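Local atomic coordinates of 6-aminohexanoate-cyclic-dimer hydrolase (PDB entry 3A2Q), a protein that hydrolyses one amide bond of the cyclic dimer of 6-aminohexanoate, a by-product of nylon-6 manufacture, to give the linear dimer. Residues A[4-8]-A[477-481]; A[86-91]-A[131-135]; A[158-162]-A[481-485]; A[261-265]-A[281-285]; A[296-300]-A[376-381]. The protein carries 1 engineered substitution. All blocks are in the same frame, centred on the assembly; numbering follows the deposited sequence.

Contact 1: residues A[4-8]-A[477-481]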
# COMPACT_ATOMS: atom_id res chain seq x y z
N VAL A 4 25.22 -12.84 5.16
CA VAL A 4 23.74 -12.84 5.38
C VAL A 4 22.99 -12.55 4.08
O VAL A 4 23.14 -11.48 3.50
CB VAL A 4 23.33 -11.78 6.43
CG1 VAL A 4 21.82 -11.80 6.62
CG2 VAL A 4 24.03 -12.05 7.74
N ASP A 5 22.19 -13.52 3.64
CA ASP A 5 21.41 -13.36 2.42
C ASP A 5 20.12 -12.64 2.78
O ASP A 5 19.21 -13.22 3.37
CB ASP A 5 21.10 -14.72 1.80
CG ASP A 5 20.20 -14.61 0.57
OD1 ASP A 5 20.37 -13.66 -0.21
OD2 ASP A 5 19.34 -15.50 0.39
N LEU A 6 20.04 -11.36 2.42
CA LEU A 6 18.87 -10.55 2.73
C LEU A 6 17.67 -10.80 1.81
O LEU A 6 16.66 -10.12 1.92
CB LEU A 6 19.24 -9.06 2.68
CG LEU A 6 20.29 -8.57 3.69
CD1 LEU A 6 20.51 -7.08 3.52
CD2 LEU A 6 19.82 -8.87 5.11
N TRP A 7 17.78 -11.78 0.92
CA TRP A 7 16.66 -12.08 0.03
C TRP A 7 15.68 -13.05 0.69
O TRP A 7 14.66 -13.42 0.10
CB TRP A 7 17.15 -12.67 -1.30
CG TRP A 7 16.12 -12.57 -2.40
CD1 TRP A 7 15.58 -13.61 -3.11
CD2 TRP A 7 15.51 -11.37 -2.90
NE1 TRP A 7 14.66 -13.12 -4.02
CE2 TRP A 7 14.60 -11.76 -3.91
CE3 TRP A 7 15.64 -10.01 -2.59
CZ2 TRP A 7 13.82 -10.83 -4.62
CZ3 TRP A 7 14.86 -9.09 -3.29
CH2 TRP A 7 13.97 -9.51 -4.29
N GLN A 8 15.99 -13.44 1.92
CA GLN A 8 15.13 -14.35 2.68
C GLN A 8 13.97 -13.50 3.21
O GLN A 8 14.16 -12.32 3.49
CB GLN A 8 15.92 -14.92 3.87
CG GLN A 8 17.24 -15.57 3.49
CD GLN A 8 17.10 -17.03 3.10
OE1 GLN A 8 16.89 -17.89 3.95
NE2 GLN A 8 17.20 -17.31 1.81
N VAL A 477 9.88 -15.71 -6.39
CA VAL A 477 11.08 -15.49 -5.60
C VAL A 477 12.40 -15.54 -6.39
O VAL A 477 13.39 -14.91 -6.00
CB VAL A 477 11.14 -16.49 -4.42
CG1 VAL A 477 11.36 -17.90 -4.93
CG2 VAL A 477 12.22 -16.08 -3.44
N ALA A 478 12.41 -16.29 -7.49
CA ALA A 478 13.61 -16.42 -8.32
C ALA A 478 14.00 -15.12 -9.02
O ALA A 478 15.17 -14.91 -9.35
CB ALA A 478 13.40 -17.52 -9.35
N ARG A 479 13.02 -14.25 -9.25
CA ARG A 479 13.28 -12.98 -9.93
C ARG A 479 13.76 -11.88 -8.99
O ARG A 479 13.24 -11.71 -7.88
CB ARG A 479 12.02 -12.52 -10.67
CG ARG A 479 11.49 -13.53 -11.70
CD ARG A 479 10.45 -12.89 -12.63
NE ARG A 479 9.21 -12.55 -11.94
CZ ARG A 479 8.22 -13.41 -11.70
NH1 ARG A 479 8.30 -14.67 -12.10
NH2 ARG A 479 7.13 -13.00 -11.06
N ARG A 480 14.77 -11.13 -9.44
CA ARG A 480 15.33 -10.03 -8.65
C ARG A 480 15.60 -8.81 -9.53
O ARG A 480 15.94 -8.95 -10.71
CB ARG A 480 16.65 -10.46 -8.00
CG ARG A 480 16.54 -11.67 -7.11
CD ARG A 480 17.83 -11.90 -6.33
NE ARG A 480 17.79 -13.15 -5.59
CZ ARG A 480 18.68 -13.50 -4.67
NH1 ARG A 480 19.68 -12.68 -4.37
NH2 ARG A 480 18.57 -14.66 -4.04
N PRO A 481 15.45 -7.60 -8.97
CA PRO A 481 15.69 -6.40 -9.77
C PRO A 481 17.18 -6.30 -10.12
O PRO A 481 18.03 -6.79 -9.38
CB PRO A 481 15.23 -5.27 -8.86
CG PRO A 481 15.41 -5.84 -7.48
CD PRO A 481 14.96 -7.26 -7.62

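Contact 2: residues A[86-91]-A[131-135]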
# COMPACT_ATOMS: atom_id res chain seq x y z
N SER A 86 6.08 14.43 3.70
CA SER A 86 6.57 15.01 2.46
C SER A 86 6.04 16.40 2.16
O SER A 86 5.82 16.76 1.00
CB SER A 86 6.32 14.07 1.29
OG SER A 86 7.24 12.99 1.33
N ILE A 87 5.81 17.17 3.21
CA ILE A 87 5.35 18.55 3.07
C ILE A 87 6.60 19.41 3.25
O ILE A 87 7.28 19.32 4.27
CB ILE A 87 4.32 18.92 4.16
CG1 ILE A 87 3.10 18.01 4.06
CG2 ILE A 87 3.90 20.38 3.98
CD1 ILE A 87 2.04 18.26 5.12
N LYS A 88 6.91 20.23 2.25
CA LYS A 88 8.09 21.09 2.31
C LYS A 88 8.12 21.87 3.62
O LYS A 88 9.08 21.79 4.38
CB LYS A 88 8.09 22.05 1.12
CG LYS A 88 9.33 22.93 1.01
CD LYS A 88 9.28 23.79 -0.24
CE LYS A 88 10.50 24.69 -0.37
NZ LYS A 88 10.58 25.67 0.75
N GLY A 89 7.04 22.61 3.88
CA GLY A 89 6.96 23.39 5.10
C GLY A 89 7.18 22.60 6.38
O GLY A 89 7.61 23.15 7.39
N MET A 90 6.88 21.30 6.34
CA MET A 90 7.06 20.45 7.52
C MET A 90 8.48 19.91 7.63
O MET A 90 9.00 19.75 8.72
CB MET A 90 6.07 19.28 7.50
CG MET A 90 4.62 19.68 7.70
SD MET A 90 4.33 20.51 9.28
CE MET A 90 4.64 19.18 10.41
N LYS A 91 9.10 19.63 6.49
CA LYS A 91 10.46 19.10 6.50
C LYS A 91 11.42 20.12 7.10
O LYS A 91 12.31 19.78 7.88
CB LYS A 91 10.90 18.75 5.07
CG LYS A 91 12.29 18.15 5.01
CD LYS A 91 12.73 17.85 3.59
CE LYS A 91 14.12 17.22 3.61
NZ LYS A 91 14.62 16.94 2.24
N PRO A 131 7.97 13.46 -4.60
CA PRO A 131 7.68 14.68 -3.86
C PRO A 131 8.77 15.73 -4.07
O PRO A 131 9.93 15.38 -4.26
CB PRO A 131 7.65 14.21 -2.41
CG PRO A 131 8.68 13.12 -2.41
CD PRO A 131 8.36 12.37 -3.68
N GLU A 132 8.39 17.00 -4.03
CA GLU A 132 9.35 18.08 -4.18
C GLU A 132 10.28 18.08 -2.96
O GLU A 132 11.47 18.36 -3.07
CB GLU A 132 8.63 19.43 -4.27
CG GLU A 132 7.94 19.69 -5.60
CD GLU A 132 7.08 20.94 -5.58
OE1 GLU A 132 7.47 21.92 -4.91
OE2 GLU A 132 6.02 20.94 -6.24
N ALA A 133 9.71 17.76 -1.81
CA ALA A 133 10.45 17.74 -0.55
C ALA A 133 11.62 16.77 -0.46
O ALA A 133 12.69 17.15 0.03
CB ALA A 133 9.49 17.49 0.61
N TRP A 134 11.45 15.53 -0.90
CA TRP A 134 12.52 14.55 -0.82
C TRP A 134 13.09 14.05 -2.14
O TRP A 134 14.09 13.33 -2.16
CB TRP A 134 12.07 13.33 -0.01
CG TRP A 134 11.77 13.62 1.42
CD1 TRP A 134 10.56 13.93 1.96
CD2 TRP A 134 12.70 13.60 2.51
NE1 TRP A 134 10.67 14.11 3.32
CE2 TRP A 134 11.98 13.91 3.68
CE3 TRP A 134 14.08 13.35 2.61
CZ2 TRP A 134 12.58 13.98 4.94
CZ3 TRP A 134 14.68 13.42 3.87
CH2 TRP A 134 13.93 13.73 5.01
N GLY A 135 12.47 14.43 -3.25
CA GLY A 135 12.96 13.97 -4.53
C GLY A 135 12.27 12.67 -4.89
O GLY A 135 11.59 12.07 -4.06
O HOH W 1 6.57 17.97 -1.38

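Contact 3: residues A[158-162]-A[481-485]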
# COMPACT_ATOMS: atom_id res chain seq x y z
N VAL A 158 11.34 -2.83 -0.06
CA VAL A 158 11.20 -4.27 0.03
C VAL A 158 11.70 -4.97 -1.23
O VAL A 158 12.30 -6.04 -1.16
CB VAL A 158 9.72 -4.66 0.30
CG1 VAL A 158 9.57 -6.19 0.30
CG2 VAL A 158 9.28 -4.09 1.64
N ALA A 159 11.47 -4.35 -2.38
CA ALA A 159 11.91 -4.93 -3.65
C ALA A 159 13.44 -4.98 -3.72
O ALA A 159 14.01 -5.85 -4.37
CB ALA A 159 11.36 -4.11 -4.80
N ALA A 160 14.10 -4.04 -3.04
CA ALA A 160 15.56 -3.96 -3.03
C ALA A 160 16.17 -4.59 -1.79
O ALA A 160 17.36 -4.43 -1.51
CB ALA A 160 16.00 -2.52 -3.14
N ALA A 161 15.35 -5.31 -1.03
CA ALA A 161 15.80 -5.99 0.18
C ALA A 161 16.35 -5.09 1.29
O ALA A 161 17.21 -5.52 2.06
CB ALA A 161 16.82 -7.06 -0.18
N LEU A 162 15.88 -3.85 1.36
CA LEU A 162 16.34 -2.95 2.41
C LEU A 162 15.67 -3.39 3.72
O LEU A 162 16.05 -2.97 4.81
CB LEU A 162 15.99 -1.50 2.09
CG LEU A 162 16.37 -1.00 0.69
CD1 LEU A 162 16.18 0.51 0.63
CD2 LEU A 162 17.82 -1.36 0.38
N PRO A 481 15.45 -7.60 -8.97
CA PRO A 481 15.69 -6.40 -9.77
C PRO A 481 17.18 -6.30 -10.12
O PRO A 481 18.03 -6.79 -9.38
CB PRO A 481 15.23 -5.27 -8.86
CG PRO A 481 15.41 -5.84 -7.48
CD PRO A 481 14.96 -7.26 -7.62
N GLN A 482 17.49 -5.67 -11.25
CA GLN A 482 18.88 -5.52 -11.70
C GLN A 482 19.74 -4.77 -10.69
O GLN A 482 20.96 -4.94 -10.66
CB GLN A 482 18.93 -4.80 -13.05
CG GLN A 482 18.20 -5.53 -14.17
CD GLN A 482 18.73 -6.92 -14.44
OE1 GLN A 482 18.10 -7.71 -15.14
NE2 GLN A 482 19.90 -7.23 -13.88
N LEU A 483 19.10 -3.93 -9.88
CA LEU A 483 19.81 -3.17 -8.87
C LEU A 483 20.61 -4.12 -8.00
O LEU A 483 21.68 -3.78 -7.49
CB LEU A 483 18.82 -2.38 -8.01
CG LEU A 483 19.40 -1.47 -6.93
CD1 LEU A 483 20.24 -0.37 -7.57
CD2 LEU A 483 18.26 -0.87 -6.13
N LEU A 484 20.09 -5.33 -7.82
CA LEU A 484 20.74 -6.35 -7.01
C LEU A 484 21.50 -7.33 -7.91
O LEU A 484 21.63 -8.51 -7.58
CB LEU A 484 19.69 -7.11 -6.18
CG LEU A 484 19.16 -6.44 -4.90
CD1 LEU A 484 18.72 -5.02 -5.18
CD2 LEU A 484 18.00 -7.27 -4.36
N ASN A 485 21.99 -6.82 -9.03
CA ASN A 485 22.75 -7.61 -10.00
C ASN A 485 21.88 -8.62 -10.74
O ASN A 485 20.66 -8.69 -10.44
CB ASN A 485 23.91 -8.34 -9.31
CG ASN A 485 24.82 -7.40 -8.55
OD1 ASN A 485 25.29 -6.40 -9.10
ND2 ASN A 485 25.09 -7.72 -7.29

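Contact 4: residues A[261-265]-A[281-285]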
# COMPACT_ATOMS: atom_id res chain seq x y z
N GLY A 261 -14.10 -15.25 -10.57
CA GLY A 261 -14.43 -14.47 -11.74
C GLY A 261 -13.15 -13.75 -12.15
O GLY A 261 -12.42 -13.26 -11.29
N VAL A 262 -12.86 -13.69 -13.44
CA VAL A 262 -11.66 -13.01 -13.90
C VAL A 262 -12.03 -11.87 -14.83
O VAL A 262 -12.93 -11.98 -15.66
CB VAL A 262 -10.69 -14.00 -14.62
CG1 VAL A 262 -11.40 -14.70 -15.76
CG2 VAL A 262 -9.47 -13.25 -15.15
N LEU A 263 -11.34 -10.74 -14.66
CA LEU A 263 -11.57 -9.55 -15.46
C LEU A 263 -10.32 -9.23 -16.26
O LEU A 263 -9.25 -8.99 -15.69
CB LEU A 263 -11.92 -8.37 -14.54
CG LEU A 263 -12.10 -7.00 -15.20
CD1 LEU A 263 -13.27 -7.04 -16.18
CD2 LEU A 263 -12.35 -5.94 -14.12
N THR A 264 -10.44 -9.21 -17.59
CA THR A 264 -9.29 -8.90 -18.43
C THR A 264 -9.53 -7.80 -19.47
O THR A 264 -8.96 -7.82 -20.56
CB THR A 264 -8.75 -10.17 -19.12
OG1 THR A 264 -9.80 -10.84 -19.81
CG2 THR A 264 -8.15 -11.11 -18.07
N HIS A 265 -10.39 -6.85 -19.12
CA HIS A 265 -10.66 -5.70 -19.97
C HIS A 265 -11.10 -4.59 -19.01
O HIS A 265 -11.36 -4.86 -17.84
CB HIS A 265 -11.76 -5.99 -21.02
CG HIS A 265 -13.15 -6.04 -20.46
ND1 HIS A 265 -13.62 -7.11 -19.72
CD2 HIS A 265 -14.18 -5.17 -20.56
CE1 HIS A 265 -14.87 -6.88 -19.38
NE2 HIS A 265 -15.24 -5.71 -19.88
N ALA A 281 -3.04 -11.47 -15.56
CA ALA A 281 -4.22 -11.87 -14.80
C ALA A 281 -4.81 -13.14 -15.41
O ALA A 281 -5.22 -14.06 -14.69
CB ALA A 281 -5.25 -10.75 -14.83
N ARG A 282 -4.85 -13.20 -16.74
CA ARG A 282 -5.38 -14.37 -17.43
C ARG A 282 -4.55 -15.60 -17.04
O ARG A 282 -5.10 -16.66 -16.74
CB ARG A 282 -5.34 -14.14 -18.94
CG ARG A 282 -5.85 -15.30 -19.79
CD ARG A 282 -7.28 -15.70 -19.43
NE ARG A 282 -8.24 -14.63 -19.68
CZ ARG A 282 -9.54 -14.73 -19.45
NH1 ARG A 282 -10.04 -15.86 -18.95
NH2 ARG A 282 -10.35 -13.72 -19.71
N GLY A 283 -3.23 -15.44 -17.04
CA GLY A 283 -2.34 -16.53 -16.68
C GLY A 283 -2.58 -17.04 -15.27
O GLY A 283 -2.52 -18.25 -15.03
N ALA A 284 -2.85 -16.13 -14.34
CA ALA A 284 -3.11 -16.50 -12.96
C ALA A 284 -4.45 -17.24 -12.87
O ALA A 284 -4.59 -18.19 -12.10
CB ALA A 284 -3.15 -15.26 -12.07
N ALA A 285 -5.41 -16.80 -13.67
CA ALA A 285 -6.73 -17.41 -13.71
C ALA A 285 -6.61 -18.85 -14.23
O ALA A 285 -7.27 -19.75 -13.73
CB ALA A 285 -7.66 -16.61 -14.61
O HOH W 2 -7.66 -12.14 -21.54

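Contact 5: residues A[296-300]-A[376-381]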
# COMPACT_ATOMS: atom_id res chain seq x y z
N ASN A 296 -14.27 -18.43 -14.19
CA ASN A 296 -15.12 -17.94 -15.26
C ASN A 296 -14.85 -16.47 -15.56
O ASN A 296 -14.36 -15.74 -14.71
CB ASN A 296 -16.59 -18.08 -14.85
CG ASN A 296 -16.96 -19.49 -14.49
OD1 ASN A 296 -17.15 -20.33 -15.37
ND2 ASN A 296 -17.07 -19.77 -13.19
N ASP A 297 -15.18 -16.04 -16.77
CA ASP A 297 -15.02 -14.64 -17.12
C ASP A 297 -16.25 -13.93 -16.56
O ASP A 297 -17.35 -14.01 -17.13
CB ASP A 297 -14.93 -14.44 -18.64
CG ASP A 297 -13.60 -14.89 -19.21
OD1 ASP A 297 -12.69 -15.19 -18.41
OD2 ASP A 297 -13.46 -14.93 -20.45
N ALA A 298 -16.07 -13.26 -15.43
CA ALA A 298 -17.17 -12.57 -14.78
C ALA A 298 -16.62 -11.53 -13.83
O ALA A 298 -15.49 -11.64 -13.36
CB ALA A 298 -18.04 -13.56 -14.03
N TYR A 299 -17.43 -10.53 -13.52
CA TYR A 299 -17.00 -9.47 -12.63
C TYR A 299 -18.20 -8.66 -12.16
O TYR A 299 -19.26 -8.69 -12.78
CB TYR A 299 -16.02 -8.56 -13.38
CG TYR A 299 -16.63 -7.88 -14.58
CD1 TYR A 299 -17.24 -6.62 -14.47
CD2 TYR A 299 -16.61 -8.48 -15.84
CE1 TYR A 299 -17.79 -5.98 -15.58
CE2 TYR A 299 -17.16 -7.85 -16.95
CZ TYR A 299 -17.74 -6.61 -16.82
OH TYR A 299 -18.27 -5.98 -17.92
N PRO A 300 -18.05 -7.95 -11.04
CA PRO A 300 -19.15 -7.13 -10.50
C PRO A 300 -19.52 -6.06 -11.52
O PRO A 300 -18.66 -5.29 -11.95
CB PRO A 300 -18.56 -6.53 -9.22
CG PRO A 300 -17.47 -7.50 -8.84
CD PRO A 300 -16.86 -7.88 -10.16
N TRP A 376 -21.96 -8.72 -5.59
CA TRP A 376 -21.45 -9.75 -6.50
C TRP A 376 -21.00 -10.96 -5.69
O TRP A 376 -21.21 -12.11 -6.10
CB TRP A 376 -20.25 -9.20 -7.29
CG TRP A 376 -19.76 -10.10 -8.39
CD1 TRP A 376 -20.41 -10.41 -9.56
CD2 TRP A 376 -18.49 -10.77 -8.45
NE1 TRP A 376 -19.62 -11.22 -10.34
CE2 TRP A 376 -18.44 -11.46 -9.68
CE3 TRP A 376 -17.40 -10.85 -7.58
CZ2 TRP A 376 -17.34 -12.23 -10.06
CZ3 TRP A 376 -16.30 -11.62 -7.96
CH2 TRP A 376 -16.28 -12.29 -9.19
N TRP A 377 -20.39 -10.71 -4.53
CA TRP A 377 -19.92 -11.78 -3.66
C TRP A 377 -21.13 -12.40 -2.96
O TRP A 377 -21.18 -13.61 -2.71
CB TRP A 377 -18.94 -11.23 -2.63
CG TRP A 377 -17.54 -11.07 -3.17
CD1 TRP A 377 -16.50 -11.94 -3.00
CD2 TRP A 377 -17.04 -10.00 -3.99
NE1 TRP A 377 -15.38 -11.48 -3.68
CE2 TRP A 377 -15.69 -10.30 -4.29
CE3 TRP A 377 -17.61 -8.82 -4.50
CZ2 TRP A 377 -14.90 -9.46 -5.08
CZ3 TRP A 377 -16.82 -7.99 -5.29
CH2 TRP A 377 -15.48 -8.31 -5.57
N GLU A 378 -22.10 -11.55 -2.65
CA GLU A 378 -23.34 -11.96 -2.00
C GLU A 378 -24.04 -13.00 -2.88
O GLU A 378 -24.62 -13.97 -2.39
CB GLU A 378 -24.26 -10.75 -1.85
CG GLU A 378 -25.59 -11.03 -1.19
CD GLU A 378 -25.50 -11.00 0.32
OE1 GLU A 378 -24.61 -11.68 0.87
OE2 GLU A 378 -26.32 -10.29 0.95
N ALA A 379 -23.98 -12.78 -4.19
CA ALA A 379 -24.61 -13.67 -5.17
C ALA A 379 -23.93 -15.02 -5.34
O ALA A 379 -24.38 -15.84 -6.15
CB ALA A 379 -24.72 -12.96 -6.51
N GLY A 380 -22.85 -15.27 -4.61
CA GLY A 380 -22.19 -16.55 -4.73
C GLY A 380 -20.73 -16.58 -5.16
O GLY A 380 -20.06 -17.61 -5.01
N TRP A 381 -20.22 -15.48 -5.69
CA TRP A 381 -18.83 -15.44 -6.10
C TRP A 381 -17.92 -15.29 -4.89
O TRP A 381 -18.26 -14.59 -3.93
CB TRP A 381 -18.59 -14.29 -7.07
CG TRP A 381 -19.39 -14.42 -8.31
CD1 TRP A 381 -20.65 -13.94 -8.53
CD2 TRP A 381 -19.01 -15.09 -9.51
NE1 TRP A 381 -21.07 -14.27 -9.80
CE2 TRP A 381 -20.08 -14.98 -10.42
CE3 TRP A 381 -17.85 -15.79 -9.91
CZ2 TRP A 381 -20.04 -15.53 -11.71
CZ3 TRP A 381 -17.81 -16.34 -11.19
CH2 TRP A 381 -18.90 -16.21 -12.07

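Contact 1: residues A[4-8]-A[477-481]
Trp7 gives its indole N-H to the backbone carbonyl of Val477: NE1 lies 3.0 Å from Val477 O, the N-H...O angle is 170°, and the acceptor sits in the plane of the ring at its edge. In this amidase-family fold the bond joins the N-terminal loop ahead of helix 10-19 to the C-terminal loop after helix 460-473, so segments near the two ends of the modelled chain meet at the surface. Arg480 supplies the second polar element, a cation-pi contact over one face of the same indole, with CZ 3.8 Å from the centroid of the five-membered ring. The two flat groups are not quite parallel, their planes being 32° apart, and the side chains run past each other in opposite directions. Because the arginine chain is extended from CG to NE, its aliphatic part also lies on the indole, CD standing almost straight above the five-membered ring at 4.0 Å from the centroid. Arg217 makes a further cation-pi contact with Trp7. Asp5 OD1 stays 4.3 Å from Arg480 NH1, too far for a salt bridge, although the opposite charges probably attract; the same oxygen takes a weak bond from Trp7 N within the type I turn from Asp5 to Gln8. The packing outside this polar centre is lighter. A chi1 of -161° carries the six-membered ring of Trp7 to Arg479 and Pro481, where CZ2 comes 3.4 Å from Arg479 O and CH2 reaches 4.1 Å from Pro481 CD. At the pyrrole end, Val477 CG2 lies 3.9 Å from Trp7 NE1.

Contact 2: residues A[86-91]-A[131-135]
Lys91 lays the end of its side chain over one face of the Trp134 indole, CE standing 3.6 Å from the centroid of the six-membered ring and only 6° off its normal. The ammonium group continues across the same face in a cation-pi contact, with NZ 3.8 Å from that centroid. NZ also donates to the backbone of the preceding residue, 2.9 Å from Ala133 O, approaching at a tilt of 30° from the carbonyl plane. A fully extended chain, CG anti to the backbone N (chi1 -178°), lets the lysine span from helix 88-93 to both partners. Ser86 meets the other end of the indole, its OG 3.5 Å from Trp134 CD1, while that hydroxyl is hydrogen-bonded to Thr120 O; the indole NE1 is itself bonded to Thr84 OG1. Were Trp134 an alanine, the Lys91 ammonium would probably lose the aromatic face under it and Thr84 OG1 one of its hydrogen-bond partners. Between these side chains, Ala133 CB packs 3.8 Å from Ser86 O. A water joins the two backbones, donating to Ser86 O at 2.8 Å and accepting from Ala133 N. Ile87 is the N-cap of the helix, its carbonyl taking the N-H groups of Met90 and Lys91. The whole is a helix start joined to a loop by a lysine-tryptophan cation-pi pair, and Ser86 lies about 8 Å, side chain to side chain, from Lys72, which is probably part of the charge relay system.

Contact 3: residues A[158-162]-A[481-485]
Leu484 pushes its forked end against the turn that finishes helix 152-159, one methyl on each of two neighbouring alanines. CD1 lies 4.2 Å from Ala160 CB and, on the other branch, CD2 lies 4.3 Å from Ala161 CB; both branches also lie against the Ala160 carbonyl, its O 4.0 Å from CD1. The leucine's CG stands beside its own backbone N (chi1 -79°), and from there the fork projects out of its turn toward these alanines. Leu483 comes in beside it, bringing CD2 to 4.1 Å from Ala160 CB; the small methyl of Ala160 is therefore touched by both leucines. Next to the leucines, the ring of Pro481 fits against the last turn of the helix, its CG 3.4 Å from Ala159 O. The receiving surface is low because it consists of alanines, and its outline follows from a Schellman motif: Ala161 takes positive phi as the C-prime residue, its N bonds to Val158 O, and Leu162 N bonds back to the carbonyl of the residue before Val158. The opposing bumps come from a tight turn too, closed by Leu484 N on Pro481 O. Replacing Leu484 with an alanine would probably open a gap against Ala160 and Ala161 and take away a neighbour of the Trp7 ring. Helix 24-42 contributes as well, with Val38 and Ile42 touching Leu483. No hydrogen bond crosses between the two segments. Ala160 O is bonded to His34 NE2, but Ala159 O is buried without any partner in the model, so the contact depends on apolar fit and probably pays a small polar cost for the proline lying against that carbonyl.

Contact 4: residues A[261-265]-A[281-285]
Arg282 and Thr264 cross at about a right angle, the guanidinium presenting its edge to the hydroxyl. NH2 donates to Thr264 OG1 at 2.9 Å; the angle at the hydrogen, 145°, makes the bond somewhat bent, and the oxygen is tilted 20° from the guanidinium plane. A water supports the pair, accepting from Arg282 NE at 3.2 Å and lying 3.0 Å from Thr264 OG1. The arginine gets there by folding: its chain is bent at chi2 and chi3, which swings the head from the helix across to the strand side. Val262 also crosses it at about a right angle, CG1 being 3.7 Å from Arg282 NH1, while the stronger partner of that nitrogen is the carboxylate of Asp297, in a salt bridge. The other valine methyl, CG2, faces the helix and packs 3.9 Å from Ala285 CB. Thr264 CG2 approaches Ala281 CB more loosely, at 4.4 Å. Ala281 and Ala285, one turn apart, give the strand side small methyls to lie on. Together these residues pack strand 259-262 and the loop that follows it against helix 275-290 in a beta-alpha-beta unit, whose second strand, 294-297, lies beside the first and supplies Asp297.

Contact 5: residues A[296-300]-A[376-381]
Pro300 rests on one face of the Trp376 indole, with CD 3.9 Å from the centroid of the five-membered ring in a CH-pi contact and CG 3.4 Å from Trp376 CD2. Beside it on that face lies the backbone before the proline, Tyr299 C being 3.4 Å from Trp376 NE1. CG of Pro300 has a second aromatic neighbour in Trp377, whose CZ3 is 3.6 Å away. Ala298 touches both Trp376 and Trp381, most closely through CB, 3.4 Å from Trp381 CH2. Farther along, Asn296 meets the Trp381 indole with its amide plane nearly perpendicular to the ring, at 81°, and ND2 4.0 Å from Trp381 CZ3. The tryptophans also support one another: Trp381 covers the face of Trp376 opposite the proline, its CG 3.4 Å above the ring plane. A chi1 of -172° swings the Trp376 ring out beside its carbonyl carbon, toward the 296-300 segment. The chain returns through Gly380, whose positive phi belongs to a Schellman motif closing helix 356-378, and so brings Trp381 back over Trp376. Arg259 also makes a cation-pi contact with Trp381. The arrangement is an aromatic cluster at a helix C-terminus, packed against strand 294-297, outermost in the sheet of this chain, and the loop after it.

In the fold
Contacts 1 and 3 share Pro481 and adjoin each other, their centres 8 Å apart; the six-membered ring of Trp7 touches Ala159, Ala161 and Leu484, so both chain ends pack on the end of helix 152-159. Contacts 4 and 5 form a second group, centres 13 Å apart, on neighbouring strands 259-262 and 294-297 at one end of the mixed sheet, linked by the Arg282-Asp297 salt bridge. Contact 2 stands apart, 43 Å from contact 5 between centres and on the opposite side of the chain's centre. Along the chain contact 2 closes before contact 3 opens; contacts 4 and then 5 fall within the spans of both 3 and 1. Contact 1 brings together the regions near both termini of the subunit.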